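Local coordinates for protein DNA polymerase (Pyrobaculum calidifontis, PDB 5MDN) that probably catalyses template-directed DNA synthesis, adding deoxyribonucleotides from their triphosphates to a growing strand with release of diphosphate, as a type-B polymerase, at residues A[372-377]-A[511-516]; A[474-479]-A[505-510]. All coordinates share one frame; numbering follows the deposited sequence.

Interaction 1 (A[372-377]-A[511-516]); sequences NRVEWM and ANAMYG
V374 meets A513 and M514 with its two methyl groups, one for each neighbour. CG2 of V374 lies 3.6 Å from CB of A513. CG1 of V374 turns to the thioether instead, 4.1 Å from SD of M514. The valine rotamer explains this division: CG1 stands anti to the backbone N (chi1 167°), while CG2, beside that N, reaches A513. A third apolar pair is methyl to methyl, with CE of M377 4.2 Å from CE of M514. M377 extends through its first two torsions and bends only at the sulfur, whereas M514 bends at both chi2 (70°) and chi3 (55°), which brings its sulfur and methyl toward helix 370-384. All four residues are buried, and the contact is apolar throughout.

The second segment carries the end of the Kx3NxxYG signature (motif B) of family B polymerases, here K508, N512, Y515 and G516. The N of M514 bonds to O of A511, three residues back, at 3.3 Å, and around it the alanine methyl and the M514 side chain both meet helix 370-384. On helix 370-384, the N of W376 bonds to O of N372 at 3.3 Å, keeping the turn that carries V374.

Farther out, M514 also packs on I469 and L473 of helix 468-486. Polar ties flank the apolar patch: E375 forms a salt bridge with R524 and a hydrogen bond with the Y517 hydroxyl, and R373 forms a salt bridge with E284. Y515 stacks on Y425.

Interaction 2 (A[474-479]-A[505-510]); sequences KHLVEL and RALKVM
L507 packs against L476 and L479 where helices 468-486 and 495-512 run antiparallel, the helical pair that forms the fingers of family B polymerases. The axes of the short segments show the antiparallel packing: they approach to 9.4 Å and their directions differ by 160°. The CA atoms of L476 and L507 mark the register, 6.3 Å apart.

All three leucines share one first torsion, with CG anti to the carbonyl carbon and beside the backbone N (chi1 -71° in L507), and a second torsion close to extended. Within that common shape the two branches of L507 do different work. CD2 of L507 is the shared one, touching CD2 of L476 at 3.8 Å and CD1 of L479 at 4.0 Å. CD1 of L507 reaches instead toward the L479 backbone, 4.0 Å from its C atom, and also lies near CB of that residue. The side chains of L476 and L507 cross obliquely; those of L479 and L507 meet at about a right angle, so L507 lies across L479 rather than alongside it.

Replacing L507 with an alanine would probably leave CD2 of L476 and CD1 of L479 without their apolar mate and open a gap between the two helices.

Beyond this pair, L507 also touches V357 and R480, and the neighbouring H475 is hydrogen-bonded through ND1 to the Y381 hydroxyl. M510 turns the same way at each of its three torsions (chi1 -63°), which leads its thioether away from helix 468-486; L476 therefore meets its backbone, with CD1 of L476 4.4 Å from C of M510.

In the fold
The centres of interactions 1 and 2 are about 11 Å apart, and the two contacts adjoin directly. Helix 495-512 contributes to both, with 505-510 leading straight into 511-516. M510 is the main joint: its CE lies 3.7 Å from CG2 of V374 and 3.8 Å from CE of M377. The same CE of M377 is 3.8 Å from CD1 of L476, so helix 370-384 touches both helices of interaction 2 and closes a continuous apolar cluster. Along the chain, 474-479 and 505-510 fall between 372-377 and 511-516. Both contacts lie away from the magnesium site of D7 and D363 and from the exonuclease-domain residues D169 and D236.

Interaction 1 (A[372-377]-A[511-516])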
ATOM      1  N   ASN A 372       8.031  -5.694   1.284  1.00 50.55           N
ATOM      2  CA  ASN A 372       9.001  -5.086   0.386  1.00 52.55           C
ATOM      3  C   ASN A 372       9.588  -3.810   0.996  1.00 51.43           C
ATOM      4  O   ASN A 372      10.792  -3.560   0.877  1.00 51.82           O
ATOM      5  CB  ASN A 372       8.362  -4.848  -0.990  1.00 53.64           C
ATOM      6  CG  ASN A 372       9.370  -4.405  -2.038  1.00 55.62           C
ATOM      7  OD1 ASN A 372       9.822  -5.176  -2.888  1.00 56.61           O
ATOM      8  ND2 ASN A 372       9.706  -3.135  -1.989  1.00 59.04           N
ATOM      9  N   ARG A 373       8.764  -3.010   1.680  1.00 49.90           N
ATOM     10  CA  ARG A 373       9.264  -1.795   2.326  1.00 50.13           C
ATOM     11  C   ARG A 373      10.251  -2.127   3.444  1.00 46.93           C
ATOM     12  O   ARG A 373      11.287  -1.466   3.588  1.00 43.57           O
ATOM     13  CB  ARG A 373       8.086  -0.975   2.862  1.00 53.60           C
ATOM     14  CG  ARG A 373       8.384   0.491   3.130  1.00 55.36           C
ATOM     15  CD  ARG A 373       7.154   1.200   3.682  1.00 56.67           C
ATOM     16  NE  ARG A 373       6.020   1.152   2.759  1.00 59.03           N
ATOM     17  CZ  ARG A 373       4.833   0.636   3.062  1.00 60.02           C
ATOM     18  NH1 ARG A 373       4.623   0.128   4.268  1.00 58.80           N
ATOM     19  NH2 ARG A 373       3.853   0.634   2.167  1.00 60.73           N
ATOM     20  N   VAL A 374       9.939  -3.144   4.256  1.00 52.55           N
ATOM     21  CA  VAL A 374      10.807  -3.516   5.372  1.00 49.67           C
ATOM     22  C   VAL A 374      12.128  -4.081   4.862  1.00 51.17           C
ATOM     23  O   VAL A 374      13.192  -3.830   5.440  1.00 54.08           O
ATOM     24  CB  VAL A 374      10.077  -4.525   6.279  1.00 46.14           C
ATOM     25  CG1 VAL A 374      11.035  -5.174   7.272  1.00 46.45           C
ATOM     26  CG2 VAL A 374       8.924  -3.855   7.002  1.00 45.46           C
ATOM     27  N   GLU A 375      12.085  -4.832   3.759  1.00 48.74           N
ATOM     28  CA  GLU A 375      13.300  -5.452   3.243  1.00 47.81           C
ATOM     29  C   GLU A 375      14.283  -4.419   2.705  1.00 48.05           C
ATOM     30  O   GLU A 375      15.499  -4.612   2.812  1.00 51.80           O
ATOM     31  CB  GLU A 375      12.939  -6.474   2.169  1.00 47.75           C
ATOM     32  CG  GLU A 375      14.018  -7.495   1.910  1.00 49.57           C
ATOM     33  CD  GLU A 375      13.470  -8.741   1.247  1.00 54.99           C
ATOM     34  OE1 GLU A 375      13.091  -8.668   0.060  1.00 60.13           O
ATOM     35  OE2 GLU A 375      13.412  -9.792   1.918  1.00 56.83           O
ATOM     36  N   TRP A 376      13.787  -3.321   2.132  1.00 47.80           N
ATOM     37  CA  TRP A 376      14.673  -2.241   1.713  1.00 49.08           C
ATOM     38  C   TRP A 376      15.268  -1.490   2.897  1.00 48.56           C
ATOM     39  O   TRP A 376      16.336  -0.885   2.757  1.00 49.83           O
ATOM     40  CB  TRP A 376      13.930  -1.268   0.796  1.00 50.78           C
ATOM     41  CG  TRP A 376      13.877  -1.733  -0.625  1.00 52.44           C
ATOM     42  CD1 TRP A 376      12.769  -2.107  -1.330  1.00 52.42           C
ATOM     43  CD2 TRP A 376      14.988  -1.887  -1.515  1.00 51.49           C
ATOM     44  NE1 TRP A 376      13.123  -2.479  -2.605  1.00 52.53           N
ATOM     45  CE2 TRP A 376      14.480  -2.352  -2.744  1.00 51.01           C
ATOM     46  CE3 TRP A 376      16.365  -1.672  -1.393  1.00 52.15           C
ATOM     47  CZ2 TRP A 376      15.299  -2.606  -3.842  1.00 52.59           C
ATOM     48  CZ3 TRP A 376      17.175  -1.926  -2.482  1.00 52.06           C
ATOM     49  CH2 TRP A 376      16.642  -2.389  -3.690  1.00 53.17           C
ATOM     50  N   MET A 377      14.601  -1.509   4.051  1.00 48.12           N
ATOM     51  CA  MET A 377      15.207  -0.973   5.266  1.00 48.34           C
ATOM     52  C   MET A 377      16.329  -1.878   5.759  1.00 48.38           C
ATOM     53  O   MET A 377      17.426  -1.405   6.078  1.00 49.35           O
ATOM     54  CB  MET A 377      14.147  -0.795   6.351  1.00 48.54           C
ATOM     55  CG  MET A 377      14.642  -0.042   7.577  1.00 48.23           C
ATOM     56  SD  MET A 377      13.328   0.313   8.757  1.00 50.30           S
ATOM     57  CE  MET A 377      12.863  -1.348   9.238  1.00 51.71           C
ATOM     58  N   ALA A 511       8.930  -0.845  12.798  1.00 52.19           N
ATOM     59  CA  ALA A 511       9.311  -1.786  13.847  1.00 51.77           C
ATOM     60  C   ALA A 511       8.273  -2.892  14.000  1.00 53.45           C
ATOM     61  O   ALA A 511       8.616  -4.079  14.069  1.00 54.28           O
ATOM     62  CB  ALA A 511       9.511  -1.042  15.166  1.00 51.11           C
ATOM     63  N   ASN A 512       6.990  -2.522  14.061  1.00 52.19           N
ATOM     64  CA  ASN A 512       5.934  -3.512  14.242  1.00 53.68           C
ATOM     65  C   ASN A 512       5.681  -4.339  12.985  1.00 56.06           C
ATOM     66  O   ASN A 512       5.041  -5.392  13.071  1.00 62.40           O
ATOM     67  CB  ASN A 512       4.640  -2.823  14.677  1.00 52.11           C
ATOM     68  CG  ASN A 512       4.777  -2.121  16.013  1.00 50.30           C
ATOM     69  OD1 ASN A 512       5.706  -2.390  16.775  1.00 48.97           O
ATOM     70  ND2 ASN A 512       3.846  -1.221  16.309  1.00 50.09           N
ATOM     71  N   ALA A 513       6.159  -3.888  11.825  1.00 53.36           N
ATOM     72  CA  ALA A 513       6.013  -4.661  10.598  1.00 52.41           C
ATOM     73  C   ALA A 513       6.992  -5.825  10.508  1.00 52.54           C
ATOM     74  O   ALA A 513       6.806  -6.704   9.659  1.00 52.55           O
ATOM     75  CB  ALA A 513       6.187  -3.752   9.381  1.00 51.88           C
ATOM     76  N   MET A 514       8.038  -5.829  11.341  1.00 50.40           N
ATOM     77  CA  MET A 514       9.059  -6.874  11.288  1.00 53.57           C
ATOM     78  C   MET A 514       8.452  -8.270  11.395  1.00 56.11           C
ATOM     79  O   MET A 514       8.810  -9.176  10.633  1.00 57.54           O
ATOM     80  CB  MET A 514      10.081  -6.652  12.403  1.00 54.35           C
ATOM     81  CG  MET A 514      11.400  -7.376  12.197  1.00 53.47           C
ATOM     82  SD  MET A 514      12.364  -6.656  10.855  1.00 54.67           S
ATOM     83  CE  MET A 514      12.454  -4.950  11.393  1.00 55.76           C
ATOM     84  N   TYR A 515       7.540  -8.463  12.356  1.00 59.91           N
ATOM     85  CA  TYR A 515       6.985  -9.791  12.615  1.00 62.77           C
ATOM     86  C   TYR A 515       6.296 -10.367  11.382  1.00 60.72           C
ATOM     87  O   TYR A 515       6.461 -11.552  11.067  1.00 61.17           O
ATOM     88  CB  TYR A 515       6.018  -9.722  13.796  1.00 67.35           C
ATOM     89  CG  TYR A 515       5.190 -10.968  14.005  1.00 69.42           C
ATOM     90  CD1 TYR A 515       5.773 -12.151  14.442  1.00 72.13           C
ATOM     91  CD2 TYR A 515       3.821 -10.955  13.785  1.00 72.71           C
ATOM     92  CE1 TYR A 515       5.013 -13.291  14.641  1.00 74.24           C
ATOM     93  CE2 TYR A 515       3.054 -12.085  13.981  1.00 74.68           C
ATOM     94  CZ  TYR A 515       3.653 -13.249  14.408  1.00 74.88           C
ATOM     95  OH  TYR A 515       2.877 -14.368  14.600  1.00 75.82           O
ATOM     96  N   GLY A 516       5.513  -9.548  10.678  1.00 63.95           N
ATOM     97  CA  GLY A 516       4.905 -10.011   9.440  1.00 61.11           C
ATOM     98  C   GLY A 516       5.930 -10.352   8.375  1.00 59.70           C
ATOM     99  O   GLY A 516       5.742 -11.291   7.596  1.00 60.19           O
TER

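Interaction 2 (A[474-479]-A[505-510])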
ATOM      1  N   LYS A 474      16.388  -2.468  18.078  1.00 53.12           N
ATOM      2  CA  LYS A 474      16.944  -1.640  19.148  1.00 55.28           C
ATOM      3  C   LYS A 474      17.218  -0.222  18.661  1.00 52.33           C
ATOM      4  O   LYS A 474      16.993   0.750  19.390  1.00 49.10           O
ATOM      5  CB  LYS A 474      18.227  -2.271  19.696  1.00 61.07           C
ATOM      6  CG  LYS A 474      18.017  -3.586  20.432  1.00 67.14           C
ATOM      7  CD  LYS A 474      19.260  -4.075  21.145  1.00 69.68           C
ATOM      8  CE  LYS A 474      18.995  -5.446  21.735  1.00 72.48           C
ATOM      9  NZ  LYS A 474      20.215  -6.001  22.368  1.00 74.77           N
ATOM     10  N   HIS A 475      17.710  -0.088  17.429  1.00 57.15           N
ATOM     11  CA  HIS A 475      17.984   1.232  16.870  1.00 57.89           C
ATOM     12  C   HIS A 475      16.692   1.978  16.552  1.00 53.68           C
ATOM     13  O   HIS A 475      16.593   3.188  16.793  1.00 50.69           O
ATOM     14  CB  HIS A 475      18.857   1.088  15.628  1.00 59.81           C
ATOM     15  CG  HIS A 475      19.403   2.383  15.116  1.00 65.36           C
ATOM     16  ND1 HIS A 475      18.796   3.097  14.106  1.00 69.94           N
ATOM     17  CD2 HIS A 475      20.497   3.095  15.476  1.00 67.81           C
ATOM     18  CE1 HIS A 475      19.497   4.189  13.861  1.00 71.77           C
ATOM     19  NE2 HIS A 475      20.532   4.214  14.680  1.00 69.56           N
ATOM     20  N   LEU A 476      15.700   1.278  15.995  1.00 53.29           N
ATOM     21  CA  LEU A 476      14.411   1.908  15.721  1.00 52.76           C
ATOM     22  C   LEU A 476      13.744   2.375  17.008  1.00 52.45           C
ATOM     23  O   LEU A 476      13.157   3.462  17.052  1.00 50.29           O
ATOM     24  CB  LEU A 476      13.500   0.940  14.967  1.00 52.85           C
ATOM     25  CG  LEU A 476      13.891   0.586  13.530  1.00 52.14           C
ATOM     26  CD1 LEU A 476      12.946  -0.459  12.955  1.00 51.20           C
ATOM     27  CD2 LEU A 476      13.912   1.833  12.661  1.00 51.35           C
ATOM     28  N   VAL A 477      13.818   1.563  18.067  1.00 55.84           N
ATOM     29  CA  VAL A 477      13.249   1.954  19.354  1.00 56.30           C
ATOM     30  C   VAL A 477      13.955   3.193  19.895  1.00 60.54           C
ATOM     31  O   VAL A 477      13.312   4.121  20.401  1.00 65.98           O
ATOM     32  CB  VAL A 477      13.314   0.779  20.347  1.00 53.71           C
ATOM     33  CG1 VAL A 477      12.924   1.237  21.742  1.00 54.35           C
ATOM     34  CG2 VAL A 477      12.408  -0.353  19.887  1.00 52.65           C
ATOM     35  N   GLU A 478      15.287   3.229  19.796  1.00 60.63           N
ATOM     36  CA  GLU A 478      16.037   4.383  20.285  1.00 64.13           C
ATOM     37  C   GLU A 478      15.690   5.641  19.496  1.00 59.99           C
ATOM     38  O   GLU A 478      15.473   6.710  20.077  1.00 55.76           O
ATOM     39  CB  GLU A 478      17.537   4.105  20.206  1.00 72.44           C
ATOM     40  CG  GLU A 478      18.386   5.038  21.059  1.00 77.26           C
ATOM     41  CD  GLU A 478      19.867   4.712  20.980  1.00 84.35           C
ATOM     42  OE1 GLU A 478      20.353   4.425  19.864  1.00 83.89           O
ATOM     43  OE2 GLU A 478      20.545   4.752  22.028  1.00 91.62           O
ATOM     44  N   LEU A 479      15.661   5.535  18.163  1.00 61.27           N
ATOM     45  CA  LEU A 479      15.297   6.675  17.324  1.00 61.67           C
ATOM     46  C   LEU A 479      13.935   7.235  17.714  1.00 60.22           C
ATOM     47  O   LEU A 479      13.775   8.450  17.880  1.00 61.92           O
ATOM     48  CB  LEU A 479      15.298   6.268  15.851  1.00 63.64           C
ATOM     49  CG  LEU A 479      16.637   6.042  15.151  1.00 64.52           C
ATOM     50  CD1 LEU A 479      16.382   5.522  13.748  1.00 63.30           C
ATOM     51  CD2 LEU A 479      17.458   7.319  15.117  1.00 66.24           C
ATOM     52  N   ARG A 505       5.393   7.880  14.551  1.00 55.50           N
ATOM     53  CA  ARG A 505       4.562   6.751  14.142  1.00 55.67           C
ATOM     54  C   ARG A 505       5.222   5.956  13.022  1.00 51.79           C
ATOM     55  O   ARG A 505       5.122   4.723  12.987  1.00 48.29           O
ATOM     56  CB  ARG A 505       3.175   7.231  13.710  1.00 60.12           C
ATOM     57  CG  ARG A 505       2.305   6.101  13.172  1.00 64.98           C
ATOM     58  CD  ARG A 505       0.831   6.458  13.117  1.00 67.43           C
ATOM     59  NE  ARG A 505       0.092   5.504  12.293  1.00 74.25           N
ATOM     60  CZ  ARG A 505      -0.282   5.721  11.035  1.00 80.08           C
ATOM     61  NH1 ARG A 505       0.001   6.873  10.442  1.00 82.40           N
ATOM     62  NH2 ARG A 505      -0.949   4.786  10.372  1.00 78.71           N
ATOM     63  N   ALA A 506       5.902   6.642  12.097  1.00 54.77           N
ATOM     64  CA  ALA A 506       6.549   5.948  10.987  1.00 51.88           C
ATOM     65  C   ALA A 506       7.586   4.952  11.487  1.00 48.26           C
ATOM     66  O   ALA A 506       7.718   3.852  10.938  1.00 47.79           O
ATOM     67  CB  ALA A 506       7.190   6.957  10.036  1.00 53.78           C
ATOM     68  N   LEU A 507       8.335   5.321  12.528  1.00 47.35           N
ATOM     69  CA  LEU A 507       9.277   4.385  13.132  1.00 49.41           C
ATOM     70  C   LEU A 507       8.549   3.209  13.774  1.00 51.78           C
ATOM     71  O   LEU A 507       8.988   2.059  13.652  1.00 49.68           O
ATOM     72  CB  LEU A 507      10.151   5.109  14.152  1.00 47.49           C
ATOM     73  CG  LEU A 507      11.172   6.081  13.560  1.00 46.94           C
ATOM     74  CD1 LEU A 507      11.548   7.162  14.564  1.00 47.54           C
ATOM     75  CD2 LEU A 507      12.410   5.343  13.077  1.00 44.75           C
ATOM     76  N   LYS A 508       7.446   3.484  14.479  1.00 50.41           N
ATOM     77  CA  LYS A 508       6.646   2.425  15.090  1.00 51.63           C
ATOM     78  C   LYS A 508       6.168   1.412  14.054  1.00 50.06           C
ATOM     79  O   LYS A 508       6.278   0.198  14.259  1.00 48.39           O
ATOM     80  CB  LYS A 508       5.436   3.034  15.794  1.00 56.48           C
ATOM     81  CG  LYS A 508       4.495   2.003  16.387  1.00 60.95           C
ATOM     82  CD  LYS A 508       3.299   2.651  17.056  1.00 64.35           C
ATOM     83  CE  LYS A 508       2.336   1.596  17.579  1.00 67.20           C
ATOM     84  NZ  LYS A 508       1.125   2.201  18.199  1.00 70.47           N
ATOM     85  N   VAL A 509       5.622   1.898  12.934  1.00 49.57           N
ATOM     86  CA  VAL A 509       5.027   1.005  11.944  1.00 48.98           C
ATOM     87  C   VAL A 509       6.080   0.083  11.342  1.00 50.43           C
ATOM     88  O   VAL A 509       5.832  -1.111  11.131  1.00 49.73           O
ATOM     89  CB  VAL A 509       4.297   1.821  10.861  1.00 48.27           C
ATOM     90  CG1 VAL A 509       3.745   0.903   9.777  1.00 50.34           C
ATOM     91  CG2 VAL A 509       3.180   2.639  11.481  1.00 47.23           C
ATOM     92  N   MET A 510       7.272   0.613  11.066  1.00 47.58           N
ATOM     93  CA  MET A 510       8.331  -0.222  10.508  1.00 48.68           C
ATOM     94  C   MET A 510       8.827  -1.243  11.528  1.00 48.12           C
ATOM     95  O   MET A 510       9.127  -2.389  11.171  1.00 51.39           O
ATOM     96  CB  MET A 510       9.479   0.653  10.012  1.00 50.05           C
ATOM     97  CG  MET A 510       9.081   1.587   8.878  1.00 51.16           C
ATOM     98  SD  MET A 510       8.550   0.729   7.383  1.00 50.28           S
ATOM     99  CE  MET A 510       9.952  -0.341   7.084  1.00 51.55           C
TER